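Local coordinates for contact-dependent inhibitor I (Escherichia coli NC101, PDB 5I4Q), which probably acts as an immunity protein that binds contact-dependent inhibitor A, the toxin found with it in the complex, and neutralises its activity, at residues D53-Q58 with Y81-D86; S20-L25 with Y68-G73; Q77-H82 with L102-A107. One frame throughout, in Å; residues are numbered along the deposited sequence.

Interaction 1. Residues D53-Q58 with Y81-D86; sequences DLFRMQ and YHLDRD
Gln-58, on helix 44-66, meets Leu-83 and Asp-84 where the chain leaves helix 74-82. Its CB only skirts the Leu-83 carbonyl. Gln-58 CG, set anti to the backbone N, lies 3.5 Å from Leu-83 O and also packs on Leu-83 CB. The chain then bends at chi2 (-72°), which brings CD over toward Asp-84 CA. At the tip, Gln-58 NE2 donates to Asp-84 OD1 at 2.9 Å, a bent bond (139°) that uses the anti lone pair of the carboxylate and lies tilted from the amide plane. Two waters lie between the amide oxygen and Asp-84. Water 1 is 2.6 Å from Gln-58 OE1. It is also near Asp-84 OD1, and water 2 is near Asp-84 O; with more acceptors about than protons, not every link need be made.

One helical turn earlier, Phe-55 lies flat beneath Asp-86: ring and carboxylate planes are 11° apart, and Asp-86 CB sits 3.8 Å from the Phe-55 ring centroid in a CH-pi contact. At the ring's edge, Phe-55 CD1 comes to 3.1 Å from Leu-83 O. Leu-54 CG packs at 3.7 Å on Leu-83 CD1. Asp-86 also pairs with Arg-91, while Asp-84 OD2 bonds Arg-37 and His-85 of the contact-dependent inhibitor A chain. The buried amide, probably helped by the waters, thus steadies Asp-84 OD1, consistent with Gln-58 acting as a second-shell residue that positions this carboxylate for the toxin.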
loop_
_atom_site.group_PDB
_atom_site.type_symbol
_atom_site.label_atom_id
_atom_site.label_comp_id
_atom_site.label_asym_id
_atom_site.label_seq_id
_atom_site.Cartn_x
_atom_site.Cartn_y
_atom_site.Cartn_z
ATOM N N ASP B 53 -2.928 17.851 21.938
ATOM C CA ASP B 53 -3.563 16.701 21.236
ATOM C C ASP B 53 -3.578 16.895 19.718
ATOM O O ASP B 53 -3.221 16.007 18.981
ATOM C CB ASP B 53 -5.006 16.458 21.696
ATOM C CG ASP B 53 -5.109 16.056 23.162
ATOM O OD1 ASP B 53 -4.102 15.575 23.760
ATOM O OD2 ASP B 53 -6.212 16.226 23.733
ATOM N N LEU B 54 -3.967 18.079 19.268
ATOM C CA LEU B 54 -4.009 18.373 17.853
ATOM C C LEU B 54 -2.650 18.219 17.211
ATOM O O LEU B 54 -2.531 17.585 16.187
ATOM C CB LEU B 54 -4.500 19.796 17.661
ATOM C CG LEU B 54 -4.560 20.282 16.224
ATOM C CD1 LEU B 54 -5.496 19.384 15.428
ATOM C CD2 LEU B 54 -5.084 21.692 16.148
ATOM N N PHE B 55 -1.613 18.810 17.785
ATOM C CA PHE B 55 -0.275 18.662 17.189
ATOM C C PHE B 55 0.338 17.290 17.317
ATOM O O PHE B 55 1.205 16.896 16.487
ATOM C CB PHE B 55 0.690 19.711 17.744
ATOM C CG PHE B 55 0.344 21.116 17.344
ATOM C CD1 PHE B 55 0.464 21.502 16.030
ATOM C CD2 PHE B 55 -0.040 22.051 18.279
ATOM C CE1 PHE B 55 0.195 22.800 15.636
ATOM C CE2 PHE B 55 -0.365 23.352 17.892
ATOM C CZ PHE B 55 -0.224 23.729 16.567
ATOM N N ARG B 56 -0.061 16.561 18.358
ATOM C CA ARG B 56 0.399 15.187 18.557
ATOM C C ARG B 56 -0.127 14.345 17.388
ATOM O O ARG B 56 0.597 13.520 16.838
ATOM C CB ARG B 56 -0.070 14.605 19.864
ATOM C CG ARG B 56 0.544 13.249 20.206
ATOM C CD ARG B 56 -0.215 12.490 21.293
ATOM N NE ARG B 56 -1.382 11.802 20.759
ATOM C CZ ARG B 56 -2.663 12.090 20.997
ATOM N NH1 ARG B 56 -3.594 11.352 20.395
ATOM N NH2 ARG B 56 -3.035 13.087 21.805
HETATM N N MSE B 57 -1.360 14.612 16.991
HETATM C CA MSE B 57 -1.957 13.916 15.864
HETATM C C MSE B 57 -1.296 14.272 14.561
HETATM O O MSE B 57 -1.104 13.420 13.756
HETATM C CB MSE B 57 -3.470 14.182 15.775
HETATM C CG MSE B 57 -4.099 13.514 16.987
HETATM SE SE MSE B 57 -6.087 13.480 16.855
HETATM C CE MSE B 57 -6.448 12.988 18.761
ATOM N N GLN B 58 -1.050 15.548 14.344
ATOM C CA GLN B 58 -0.362 15.993 13.178
ATOM C C GLN B 58 0.993 15.292 13.109
ATOM O O GLN B 58 1.402 14.881 12.056
ATOM C CB GLN B 58 -0.222 17.522 13.168
ATOM C CG GLN B 58 0.556 18.144 11.987
ATOM C CD GLN B 58 2.053 17.929 12.007
ATOM O OE1 GLN B 58 2.650 17.651 13.044
ATOM N NE2 GLN B 58 2.682 18.042 10.848
ATOM N N TYR B 81 0.905 19.845 6.435
ATOM C CA TYR B 81 1.692 21.054 6.195
ATOM C C TYR B 81 1.317 22.190 7.163
ATOM O O TYR B 81 2.123 22.685 7.959
ATOM C CB TYR B 81 1.527 21.498 4.733
ATOM C CG TYR B 81 2.116 22.849 4.505
ATOM C CD1 TYR B 81 3.508 23.019 4.316
ATOM C CD2 TYR B 81 1.314 23.985 4.529
ATOM C CE1 TYR B 81 4.062 24.280 4.166
ATOM C CE2 TYR B 81 1.866 25.244 4.362
ATOM C CZ TYR B 81 3.229 25.377 4.178
ATOM O OH TYR B 81 3.741 26.628 4.054
ATOM N N HIS B 82 0.086 22.632 7.109
ATOM C CA HIS B 82 -0.314 23.822 7.907
ATOM C C HIS B 82 -0.100 23.722 9.415
ATOM O O HIS B 82 0.198 24.726 10.051
ATOM C CB HIS B 82 -1.765 24.142 7.660
ATOM C CG HIS B 82 -2.046 24.583 6.260
ATOM N ND1 HIS B 82 -1.582 25.780 5.759
ATOM C CD2 HIS B 82 -2.810 24.038 5.287
ATOM C CE1 HIS B 82 -2.004 25.923 4.516
ATOM N NE2 HIS B 82 -2.758 24.885 4.211
ATOM N N LEU B 83 -0.237 22.524 9.984
ATOM C CA LEU B 83 -0.140 22.333 11.431
ATOM C C LEU B 83 1.176 21.767 11.916
ATOM O O LEU B 83 1.298 21.388 13.072
ATOM C CB LEU B 83 -1.267 21.434 11.898
ATOM C CG LEU B 83 -2.688 22.054 11.921
ATOM C CD1 LEU B 83 -3.610 21.232 12.812
ATOM C CD2 LEU B 83 -2.725 23.456 12.438
ATOM N N ASP B 84 2.172 21.714 11.054
ATOM C CA ASP B 84 3.477 21.177 11.418
ATOM C C ASP B 84 4.169 22.004 12.478
ATOM O O ASP B 84 4.681 21.491 13.442
ATOM C CB ASP B 84 4.401 21.105 10.182
ATOM C CG ASP B 84 5.591 20.231 10.426
ATOM O OD1 ASP B 84 5.396 19.010 10.596
ATOM O OD2 ASP B 84 6.702 20.732 10.564
ATOM N N ARG B 85 4.164 23.306 12.299
ATOM C CA ARG B 85 4.809 24.181 13.230
ATOM C C ARG B 85 3.936 24.357 14.491
ATOM O O ARG B 85 2.808 24.806 14.402
ATOM C CB ARG B 85 5.035 25.522 12.544
ATOM C CG ARG B 85 5.778 26.513 13.438
ATOM C CD ARG B 85 6.001 27.876 12.768
ATOM N NE ARG B 85 6.539 28.873 13.733
ATOM C CZ ARG B 85 6.771 30.137 13.449
ATOM N NH1 ARG B 85 6.436 30.603 12.251
ATOM N NH2 ARG B 85 7.253 30.942 14.398
ATOM N N ASP B 86 4.516 24.035 15.641
ATOM C CA ASP B 86 3.875 24.013 16.915
ATOM C C ASP B 86 4.677 24.854 17.889
ATOM O O ASP B 86 5.666 24.402 18.437
ATOM C CB ASP B 86 3.789 22.549 17.389
ATOM C CG ASP B 86 3.294 22.388 18.855
ATOM O OD1 ASP B 86 2.746 23.348 19.454
ATOM O OD2 ASP B 86 3.463 21.268 19.395
HETATM O O HOH W 1 5.264 17.468 13.114
HETATM O O HOH W 2 3.486 19.491 15.177
#

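Interaction 2. Residues S20-L25 with Y68-G73; sequences SIKRNL and YEYKPG
The loop between helix 44-66 and helix 74-82 reaches back to helix 4-40 by laying the Tyr-70 ring against Ile-21 and Leu-25. Ile-21 CG2 stands over the centre of the Tyr-70 ring, 3.6 Å from the centroid and 10° off the normal, a well-centred CH-pi contact. Ile-21 CD1, the end of its other branch, reaches Tyr-70 CD2 at 4.0 Å, and the isoleucine and the tyrosine run antiparallel past one another. Tyr-70 directs its CB at the helix, and CG, anti to the backbone N (chi1 -175°), carries on outward from the loop.

Helices 4-40 and 44-66 form a helical hairpin, and this loop follows its second arm: Glu-69 leaves the helix with a positive phi of 63°, Tyr-70 keeps a backbone hydrogen bond to Met-64, and Gly-73 is the N-cap of the next helix. Further along, Leu-25 CD1 touches two loop residues at once, Tyr-70 CE1 at 3.8 Å and Pro-72 CB at 3.9 Å. Lys-22 crosses the tyrosine at about a right angle, Lys-22 CG being 3.8 Å from Tyr-70 OH. The same ring packs edge-to-face with Tyr-14 of the second subunit, whose Leu-11 also touches it, while Met-64 packs against Leu-25, Tyr-70 and Pro-72.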
loop_
_atom_site.group_PDB
_atom_site.type_symbol
_atom_site.label_atom_id
_atom_site.label_comp_id
_atom_site.label_asym_id
_atom_site.label_seq_id
_atom_site.Cartn_x
_atom_site.Cartn_y
_atom_site.Cartn_z
ATOM N N SER B 20 -7.521 -0.603 5.687
ATOM C CA SER B 20 -7.395 -0.300 7.110
ATOM C C SER B 20 -6.800 1.094 7.422
ATOM O O SER B 20 -7.269 1.840 8.294
ATOM C CB SER B 20 -6.537 -1.368 7.733
ATOM O OG SER B 20 -6.236 -0.994 9.031
ATOM N N ILE B 21 -5.784 1.467 6.678
ATOM C CA ILE B 21 -5.170 2.775 6.831
ATOM C C ILE B 21 -6.176 3.866 6.520
ATOM O O ILE B 21 -6.240 4.840 7.241
ATOM C CB ILE B 21 -3.921 2.896 5.936
ATOM C CG1 ILE B 21 -2.809 2.059 6.526
ATOM C CG2 ILE B 21 -3.478 4.340 5.744
ATOM C CD1 ILE B 21 -1.715 1.772 5.504
ATOM N N LYS B 22 -6.940 3.714 5.457
ATOM C CA LYS B 22 -7.953 4.731 5.089
ATOM C C LYS B 22 -9.008 4.917 6.192
ATOM O O LYS B 22 -9.487 6.033 6.427
ATOM C CB LYS B 22 -8.648 4.407 3.787
ATOM C CG LYS B 22 -7.775 4.537 2.527
ATOM C CD LYS B 22 -8.627 4.195 1.282
ATOM C CE LYS B 22 -7.794 3.994 0.020
ATOM N NZ LYS B 22 -7.402 5.290 -0.531
ATOM N N ARG B 23 -9.368 3.813 6.834
ATOM C CA ARG B 23 -10.281 3.883 7.936
ATOM C C ARG B 23 -9.661 4.626 9.088
ATOM O O ARG B 23 -10.300 5.399 9.751
ATOM C CB ARG B 23 -10.670 2.491 8.412
ATOM C CG ARG B 23 -11.657 1.842 7.506
ATOM C CD ARG B 23 -11.845 0.396 7.884
ATOM N NE ARG B 23 -12.566 -0.254 6.826
ATOM C CZ ARG B 23 -12.860 -1.535 6.767
ATOM N NH1 ARG B 23 -12.518 -2.362 7.729
ATOM N NH2 ARG B 23 -13.527 -1.973 5.737
ATOM N N ASN B 24 -8.412 4.344 9.367
ATOM C CA ASN B 24 -7.765 5.041 10.438
ATOM C C ASN B 24 -7.699 6.534 10.136
ATOM O O ASN B 24 -7.901 7.341 11.026
ATOM C CB ASN B 24 -6.402 4.465 10.693
ATOM C CG ASN B 24 -6.440 3.113 11.390
ATOM O OD1 ASN B 24 -7.146 2.941 12.349
ATOM N ND2 ASN B 24 -5.610 2.170 10.933
ATOM N N LEU B 25 -7.407 6.889 8.893
ATOM C CA LEU B 25 -7.370 8.267 8.448
ATOM C C LEU B 25 -8.719 8.985 8.640
ATOM O O LEU B 25 -8.732 10.155 9.035
ATOM C CB LEU B 25 -6.885 8.388 7.005
ATOM C CG LEU B 25 -5.361 8.208 6.840
ATOM C CD1 LEU B 25 -4.982 8.221 5.400
ATOM C CD2 LEU B 25 -4.524 9.240 7.561
ATOM N N TYR B 68 6.952 6.287 6.649
ATOM C CA TYR B 68 6.400 5.101 6.032
ATOM C C TYR B 68 5.960 5.372 4.608
ATOM O O TYR B 68 5.582 4.478 3.939
ATOM C CB TYR B 68 5.223 4.574 6.864
ATOM C CG TYR B 68 5.672 4.189 8.210
ATOM C CD1 TYR B 68 6.373 3.026 8.397
ATOM C CD2 TYR B 68 5.432 5.005 9.295
ATOM C CE1 TYR B 68 6.887 2.706 9.619
ATOM C CE2 TYR B 68 5.893 4.662 10.528
ATOM C CZ TYR B 68 6.633 3.527 10.669
ATOM O OH TYR B 68 7.089 3.172 11.891
ATOM N N GLU B 69 5.932 6.620 4.216
ATOM C CA GLU B 69 5.615 7.025 2.844
ATOM C C GLU B 69 4.218 6.670 2.390
ATOM O O GLU B 69 4.010 6.289 1.254
ATOM C CB GLU B 69 6.714 6.559 1.873
ATOM C CG GLU B 69 8.002 7.352 2.177
ATOM C CD GLU B 69 9.139 7.004 1.229
ATOM O OE1 GLU B 69 9.668 5.897 1.339
ATOM O OE2 GLU B 69 9.475 7.840 0.355
ATOM N N TYR B 70 3.261 6.763 3.305
ATOM C CA TYR B 70 1.873 6.653 2.912
ATOM C C TYR B 70 1.401 8.052 2.591
ATOM O O TYR B 70 1.402 8.932 3.440
ATOM C CB TYR B 70 0.996 5.958 3.948
ATOM C CG TYR B 70 -0.427 5.767 3.395
ATOM C CD1 TYR B 70 -1.364 6.803 3.436
ATOM C CD2 TYR B 70 -0.793 4.577 2.782
ATOM C CE1 TYR B 70 -2.627 6.630 2.900
ATOM C CE2 TYR B 70 -2.060 4.409 2.232
ATOM C CZ TYR B 70 -2.964 5.436 2.300
ATOM O OH TYR B 70 -4.157 5.275 1.744
ATOM N N LYS B 71 0.979 8.257 1.354
ATOM C CA LYS B 71 0.526 9.571 0.886
ATOM C C LYS B 71 -1.007 9.629 1.050
ATOM O O LYS B 71 -1.711 8.862 0.440
ATOM C CB LYS B 71 0.967 9.766 -0.573
ATOM C CG LYS B 71 0.660 11.154 -1.134
ATOM C CD LYS B 71 0.995 11.274 -2.631
ATOM C CE LYS B 71 0.713 12.676 -3.216
ATOM N NZ LYS B 71 -0.734 12.976 -3.482
ATOM N N PRO B 72 -1.531 10.492 1.943
ATOM C CA PRO B 72 -2.966 10.529 2.197
ATOM C C PRO B 72 -3.726 11.454 1.219
ATOM O O PRO B 72 -3.110 12.045 0.357
ATOM C CB PRO B 72 -3.013 11.093 3.632
ATOM C CG PRO B 72 -1.917 12.092 3.627
ATOM C CD PRO B 72 -0.823 11.409 2.827
ATOM N N GLY B 73 -5.044 11.595 1.391
ATOM C CA GLY B 73 -5.838 12.556 0.619
ATOM C C GLY B 73 -5.408 13.999 0.848
ATOM O O GLY B 73 -4.929 14.332 1.900
#

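Interaction 3. Residues Q77-H82 with L102-A107; sequences QDLIYH and LAWPEA
Leu-79, in the middle of helix 74-82, pushes its CD1 methyl onto the indole of Trp-104. This is the buried, tightly packed part of the contact: Leu-79 CD1 lies 3.6 Å from Trp-104 CZ2 and 4.0 Å from the centroid of the six-membered ring, displaced toward the rim. From CG, anti to the backbone N (chi1 179°), the CD1 branch turns out to the indole, which the leucine crosses at about a right angle. Pro-105 CD rests over the same indole face, so that Leu-79 CD1 also meets Pro-105 CG at 4.0 Å. Ile-32 of helix 4-40 packs on both Leu-79 and Trp-104, and Arg-75 makes a cation-pi contact with the indole.

His-82 links this to the solvent side and is itself closely packed. His-82 CB meets Pro-105 CB at 3.9 Å. From the 102-107 side its ring meets mainly backbone atoms: Glu-106 CA lies over one face, 3.9 Å from the His-82 ring centroid, while Tyr-81 CD2 covers the opposite face and Trp-94 of helix 88-99 packs on the residue as well. His-82 CE1 approaches Ala-107 N at 3.6 Å. Glu-106 and Ala-107 are exposed; Glu-106 is poorly ordered, and its CB points away from the helix.

No hydrogen bond joins the two segments. Residues 102-107 are therefore held against 77-82 by apolar and CH-pi packing, buried at Trp-104 and Pro-105, exposed toward the end of the chain.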
loop_
_atom_site.group_PDB
_atom_site.type_symbol
_atom_site.label_atom_id
_atom_site.label_comp_id
_atom_site.label_asym_id
_atom_site.label_seq_id
_atom_site.Cartn_x
_atom_site.Cartn_y
_atom_site.Cartn_z
ATOM N N GLN B 77 -3.069 15.931 3.688
ATOM C CA GLN B 77 -1.797 16.531 3.268
ATOM C C GLN B 77 -1.689 18.010 3.600
ATOM O O GLN B 77 -0.680 18.458 4.099
ATOM C CB GLN B 77 -1.547 16.375 1.791
ATOM C CG GLN B 77 -0.497 15.351 1.428
ATOM C CD GLN B 77 -0.546 14.996 -0.060
ATOM O OE1 GLN B 77 -1.485 14.334 -0.530
ATOM N NE2 GLN B 77 0.457 15.430 -0.804
ATOM N N ASP B 78 -2.735 18.765 3.325
ATOM C CA ASP B 78 -2.786 20.166 3.692
ATOM C C ASP B 78 -2.726 20.349 5.177
ATOM O O ASP B 78 -1.986 21.210 5.653
ATOM C CB ASP B 78 -4.041 20.840 3.152
ATOM C CG ASP B 78 -4.009 20.991 1.639
ATOM O OD1 ASP B 78 -2.909 20.925 1.007
ATOM O OD2 ASP B 78 -5.100 21.163 1.068
ATOM N N LEU B 79 -3.445 19.525 5.911
ATOM C CA LEU B 79 -3.360 19.568 7.344
ATOM C C LEU B 79 -1.946 19.311 7.879
ATOM O O LEU B 79 -1.486 20.023 8.793
ATOM C CB LEU B 79 -4.300 18.561 7.989
ATOM C CG LEU B 79 -4.124 18.656 9.514
ATOM C CD1 LEU B 79 -5.471 18.827 10.195
ATOM C CD2 LEU B 79 -3.287 17.528 10.116
ATOM N N ILE B 80 -1.273 18.289 7.349
ATOM C CA ILE B 80 0.095 17.977 7.772
ATOM C C ILE B 80 1.050 19.166 7.555
ATOM O O ILE B 80 1.889 19.477 8.403
ATOM C CB ILE B 80 0.640 16.752 7.065
ATOM C CG1 ILE B 80 -0.072 15.461 7.542
ATOM C CG2 ILE B 80 2.138 16.635 7.279
ATOM C CD1 ILE B 80 0.363 14.259 6.735
ATOM N N TYR B 81 0.905 19.845 6.435
ATOM C CA TYR B 81 1.692 21.054 6.195
ATOM C C TYR B 81 1.317 22.190 7.163
ATOM O O TYR B 81 2.123 22.685 7.959
ATOM C CB TYR B 81 1.527 21.498 4.733
ATOM C CG TYR B 81 2.116 22.849 4.505
ATOM C CD1 TYR B 81 3.508 23.019 4.316
ATOM C CD2 TYR B 81 1.314 23.985 4.529
ATOM C CE1 TYR B 81 4.062 24.280 4.166
ATOM C CE2 TYR B 81 1.866 25.244 4.362
ATOM C CZ TYR B 81 3.229 25.377 4.178
ATOM O OH TYR B 81 3.741 26.628 4.054
ATOM N N HIS B 82 0.086 22.632 7.109
ATOM C CA HIS B 82 -0.314 23.822 7.907
ATOM C C HIS B 82 -0.100 23.722 9.415
ATOM O O HIS B 82 0.198 24.726 10.051
ATOM C CB HIS B 82 -1.765 24.142 7.660
ATOM C CG HIS B 82 -2.046 24.583 6.260
ATOM N ND1 HIS B 82 -1.582 25.780 5.759
ATOM C CD2 HIS B 82 -2.810 24.038 5.287
ATOM C CE1 HIS B 82 -2.004 25.923 4.516
ATOM N NE2 HIS B 82 -2.758 24.885 4.211
ATOM N N LEU B 102 -13.037 29.096 11.487
ATOM C CA LEU B 102 -12.305 28.191 10.600
ATOM C C LEU B 102 -12.432 26.744 11.120
ATOM O O LEU B 102 -12.084 26.458 12.279
ATOM C CB LEU B 102 -10.838 28.620 10.439
ATOM C CG LEU B 102 -10.000 27.791 9.432
ATOM C CD1 LEU B 102 -10.506 28.030 8.014
ATOM C CD2 LEU B 102 -8.508 28.088 9.496
ATOM N N ALA B 103 -12.933 25.853 10.246
ATOM C CA ALA B 103 -13.249 24.461 10.598
ATOM C C ALA B 103 -12.114 23.469 10.293
ATOM O O ALA B 103 -12.102 22.355 10.807
ATOM C CB ALA B 103 -14.527 24.020 9.877
ATOM N N TRP B 104 -11.173 23.870 9.452
ATOM C CA TRP B 104 -10.070 23.011 9.038
ATOM C C TRP B 104 -8.899 23.925 8.657
ATOM O O TRP B 104 -9.110 24.957 8.075
ATOM C CB TRP B 104 -10.503 22.175 7.834
ATOM C CG TRP B 104 -9.563 21.083 7.504
ATOM C CD1 TRP B 104 -8.630 21.086 6.523
ATOM C CD2 TRP B 104 -9.450 19.812 8.160
ATOM N NE1 TRP B 104 -7.924 19.907 6.527
ATOM C CE2 TRP B 104 -8.410 19.101 7.518
ATOM C CE3 TRP B 104 -10.121 19.202 9.227
ATOM C CZ2 TRP B 104 -8.036 17.802 7.896
ATOM C CZ3 TRP B 104 -9.731 17.918 9.617
ATOM C CH2 TRP B 104 -8.710 17.229 8.935
ATOM N N PRO B 105 -7.668 23.559 8.966
ATOM C CA PRO B 105 -6.545 24.428 8.593
ATOM C C PRO B 105 -6.385 24.748 7.100
ATOM O O PRO B 105 -6.529 23.892 6.246
ATOM C CB PRO B 105 -5.333 23.650 9.071
ATOM C CG PRO B 105 -5.842 22.788 10.143
ATOM C CD PRO B 105 -7.239 22.424 9.784
ATOM N N GLU B 106 -6.079 26.006 6.826
ATOM C CA GLU B 106 -5.810 26.492 5.481
ATOM C C GLU B 106 -5.298 27.914 5.616
ATOM O O GLU B 106 -5.520 28.571 6.621
ATOM C CB GLU B 106 -7.053 26.446 4.617
ATOM C CG GLU B 106 -8.303 26.795 5.385
ATOM C CD GLU B 106 -9.429 27.271 4.498
ATOM O OE1 GLU B 106 -10.283 26.428 4.136
ATOM O OE2 GLU B 106 -9.454 28.483 4.178
ATOM N N ALA B 107 -4.601 28.389 4.603
ATOM C CA ALA B 107 -3.962 29.725 4.670
ATOM C C ALA B 107 -4.989 30.835 4.499
ATOM O O ALA B 107 -5.892 30.716 3.651
ATOM C CB ALA B 107 -2.886 29.844 3.603
#

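Overall arrangement
Interactions 1 and 3 sit side by side, their centres 9 Å apart, and share the end of helix 74-82 at Tyr-81 and His-82. They join directly: Gln-58 NE2 lies 2.9 Å from Ile-80 O, a probable hydrogen bond, and Leu-83 CG packs 3.7 Å from Pro-105 CG. Interaction 2 lies about 17 Å from each, centre to centre, on the opposite side of the chain's centre from interaction 3, although Lys-71 NZ makes a weak contact with Gln-77 OE1 at 3.3 Å. Residues of 77-86, which belong to interactions 1 and 3, meet the contact-dependent inhibitor A chain, with Lys-90 of that chain packing on Tyr-81 and His-82; interaction 2 lies largely against the second subunit.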